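Local structure of flagellar hook-associated protein (Burkholderia pseudomallei, 4UT1) at residues L248-S253 with S258-V263. The protein probably serves as a structural component of the bacterial flagellum, forming part of the junction between hook and filament. Residues are numbered along the deposited sequence; the frame is centred on the assembly and turned at random.
Sequences LATVAS and SELTIV. With EDO (1,2-ethanediol), chain O.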
ATOM      1  N   LEU A 248       0.579  34.670  -2.831  1.00 17.15           N
ATOM      2  CA  LEU A 248       0.346  33.235  -2.889  1.00 16.38           C
ATOM      3  C   LEU A 248      -0.496  32.839  -1.691  1.00 16.05           C
ATOM      4  O   LEU A 248      -0.528  33.550  -0.680  1.00 17.79           O
ATOM      5  CB  LEU A 248       1.665  32.456  -2.892  1.00 13.91           C
ATOM      6  CG  LEU A 248       2.660  32.822  -3.996  1.00 16.48           C
ATOM      7  CD1 LEU A 248       3.949  32.052  -3.828  1.00 13.04           C
ATOM      8  CD2 LEU A 248       2.053  32.597  -5.403  1.00 16.02           C
ATOM      9  N   ALA A 249      -1.179  31.703  -1.797  1.00 17.34           N
ATOM     10  CA  ALA A 249      -1.866  31.141  -0.647  1.00 14.27           C
ATOM     11  C   ALA A 249      -1.728  29.625  -0.642  1.00 17.16           C
ATOM     12  O   ALA A 249      -1.430  29.013  -1.671  1.00 15.70           O
ATOM     13  CB  ALA A 249      -3.331  31.543  -0.645  1.00 13.00           C
ATOM     14  N   THR A 250      -1.930  29.022   0.522  1.00 14.37           N
ATOM     15  CA  THR A 250      -2.118  27.582   0.580  1.00 14.79           C
ATOM     16  C   THR A 250      -3.611  27.303   0.707  1.00 15.62           C
ATOM     17  O   THR A 250      -4.337  28.009   1.414  1.00 15.88           O
ATOM     18  CB  THR A 250      -1.366  26.915   1.757  1.00 15.48           C
ATOM     19  OG1 THR A 250      -1.778  27.501   2.994  1.00 16.18           O
ATOM     20  CG2 THR A 250       0.146  27.049   1.611  1.00 13.27           C
ATOM     21  N   VAL A 251      -4.065  26.277   0.001  1.00 13.78           N
ATOM     22  CA  VAL A 251      -5.425  25.789   0.127  1.00 14.40           C
ATOM     23  C   VAL A 251      -5.364  24.261   0.031  1.00 13.48           C
ATOM     24  O   VAL A 251      -4.355  23.705  -0.407  1.00 12.91           O
ATOM     25  CB  VAL A 251      -6.347  26.355  -0.970  1.00 14.77           C
ATOM     26  CG1 VAL A 251      -6.365  27.876  -0.913  1.00 16.49           C
ATOM     27  CG2 VAL A 251      -5.873  25.893  -2.326  1.00 17.31           C
ATOM     28  N   ALA A 252      -6.427  23.594   0.453  1.00 14.15           N
ATOM     29  CA  ALA A 252      -6.493  22.134   0.319  1.00 17.56           C
ATOM     30  C   ALA A 252      -6.309  21.779  -1.149  1.00 16.80           C
ATOM     31  O   ALA A 252      -6.912  22.414  -2.029  1.00 15.79           O
ATOM     32  CB  ALA A 252      -7.812  21.602   0.852  1.00 17.59           C
ATOM     33  N   SER A 253      -5.448  20.808  -1.432  1.00 18.12           N
ATOM     34  CA  SER A 253      -5.210  20.432  -2.825  1.00 16.94           C
ATOM     35  C   SER A 253      -6.467  19.797  -3.414  1.00 16.66           C
ATOM     36  O   SER A 253      -7.216  19.111  -2.721  1.00 20.21           O
ATOM     37  CB  SER A 253      -4.014  19.489  -2.947  1.00 20.10           C
ATOM     38  OG  SER A 253      -4.416  18.149  -2.780  1.00 23.57           O
ATOM     39  N   SER A 258      -6.205  16.263   2.404  1.00 13.67           N
ATOM     40  CA  SER A 258      -5.304  16.161   3.551  1.00 14.03           C
ATOM     41  C   SER A 258      -3.982  16.895   3.287  1.00 15.31           C
ATOM     42  O   SER A 258      -3.172  17.095   4.197  1.00 13.46           O
ATOM     43  CB  SER A 258      -5.038  14.681   3.896  1.00 13.39           C
ATOM     44  OG  SER A 258      -4.095  14.100   3.013  1.00 12.87           O
ATOM     45  N   GLU A 259      -3.769  17.302   2.039  1.00 12.08           N
ATOM     46  CA  GLU A 259      -2.531  17.961   1.660  1.00 12.24           C
ATOM     47  C   GLU A 259      -2.798  19.339   1.073  1.00 12.45           C
ATOM     48  O   GLU A 259      -3.639  19.496   0.189  1.00 12.32           O
ATOM     49  CB  GLU A 259      -1.752  17.117   0.661  1.00 12.87           C
ATOM     50  CG  GLU A 259      -1.378  15.746   1.246  1.00 14.78           C
ATOM     51  CD  GLU A 259      -0.441  14.943   0.373  1.00 14.31           C
ATOM     52  OE1 GLU A 259      -0.325  15.235  -0.844  1.00 15.31           O
ATOM     53  OE2 GLU A 259       0.189  14.005   0.922  1.00 13.75           O
ATOM     54  N   LEU A 260      -2.078  20.333   1.578  1.00 12.51           N
ATOM     55  CA  LEU A 260      -2.173  21.679   1.036  1.00  9.63           C
ATOM     56  C   LEU A 260      -1.347  21.841  -0.223  1.00 14.50           C
ATOM     57  O   LEU A 260      -0.297  21.215  -0.382  1.00 13.21           O
ATOM     58  CB  LEU A 260      -1.713  22.718   2.068  1.00 13.11           C
ATOM     59  CG  LEU A 260      -2.437  22.723   3.404  1.00 16.97           C
ATOM     60  CD1 LEU A 260      -1.931  23.889   4.257  1.00 15.77           C
ATOM     61  CD2 LEU A 260      -3.939  22.791   3.211  1.00 15.54           C
ATOM     62  N   THR A 261      -1.817  22.714  -1.108  1.00 14.38           N
ATOM     63  CA  THR A 261      -1.090  23.016  -2.322  1.00 13.46           C
ATOM     64  C   THR A 261      -0.956  24.537  -2.392  1.00 15.25           C
ATOM     65  O   THR A 261      -1.575  25.253  -1.603  1.00 14.43           O
ATOM     66  CB  THR A 261      -1.806  22.453  -3.569  1.00 17.89           C
ATOM     67  OG1 THR A 261      -1.002  22.680  -4.732  1.00 24.64           O
ATOM     68  CG2 THR A 261      -3.167  23.114  -3.757  1.00 15.87           C
ATOM     69  N   ILE A 262      -0.123  25.025  -3.302  1.00 14.79           N
ATOM     70  CA  ILE A 262       0.084  26.463  -3.446  1.00 17.85           C
ATOM     71  C   ILE A 262      -0.779  27.029  -4.579  1.00 16.28           C
ATOM     72  O   ILE A 262      -0.924  26.413  -5.637  1.00 20.84           O
ATOM     73  CB  ILE A 262       1.559  26.780  -3.725  1.00 20.38           C
ATOM     74  CG1 ILE A 262       2.462  26.005  -2.757  1.00 21.83           C
ATOM     75  CG2 ILE A 262       1.807  28.275  -3.651  1.00 16.82           C
ATOM     76  CD1 ILE A 262       2.192  26.299  -1.310  1.00 19.20           C
ATOM     77  N   VAL A 263      -1.366  28.196  -4.347  1.00 17.58           N
ATOM     78  CA  VAL A 263      -2.132  28.860  -5.378  1.00 17.99           C
ATOM     79  C   VAL A 263      -1.730  30.316  -5.432  1.00 19.02           C
ATOM     80  O   VAL A 263      -1.153  30.855  -4.475  1.00 11.87           O
ATOM     81  CB  VAL A 263      -3.660  28.761  -5.135  1.00 19.25           C
ATOM     82  CG1 VAL A 263      -4.088  27.305  -5.032  1.00 16.76           C
ATOM     83  CG2 VAL A 263      -4.068  29.533  -3.880  1.00 17.19           C
TER
HETATM   84  C1  EDO O1641      -2.498  21.831  -8.904  1.00 30.13           C
HETATM   85  O1  EDO O1641      -3.806  21.266  -8.775  1.00 36.24           O
HETATM   86  C2  EDO O1641      -1.754  21.616  -7.594  1.00 30.22           C
HETATM   87  O2  EDO O1641      -1.506  22.890  -6.977  1.00 33.76           O
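With CG2 of Thr-250 set anti to its own carbonyl carbon (OG1 taking chi1 57°) and Ile-262 turned at chi1 to -47° with CD1 folded back at chi2, the methyl CG2 of the threonine and the terminal CD1 of the isoleucine are brought to 3.6 Å, their side chains crossing obliquely. The pair sits in the antiparallel beta hairpin formed by strands 244-252 and 260-265, an example of a hairpin with one face laid against a helix. The face bearing Thr-250 and Ile-262 lies on the long helix 134-193: Ile-262 packs on Val-173, and Thr-250 OG1 is hydrogen-bonded to Thr-170 OG1, while CD1 of Leu-260 lies 3.8 Å from Thr-250 OG1. Ala-249, Val-251, Thr-261 and Val-263 occupy the other face. There the two valines meet at about a right angle, CG2 of Val-251 lying 3.5 Å from CG1 of Val-263, and CG2 of Val-263 touches CB of Ala-249 at 3.9 Å.

Backbone bonds run both ways between Ala-249 and Val-263 and between Val-251 and Thr-261; the one from Thr-261 N to Val-251 O measures 2.8 Å. Nearer the turn, Ala-252 and Leu-260 form a non-hydrogen-bonded pair whose side chains diverge. Beyond them Glu-259 sends its carboxylate to a salt bridge with Arg-162, joining the turn end of the hairpin to helix 134-193. Its carbonyl oxygen meanwhile accepts the N-H of Ser-253 in the carbonyl plane, at 2.8 Å from Ser-253 N to Glu-259 O.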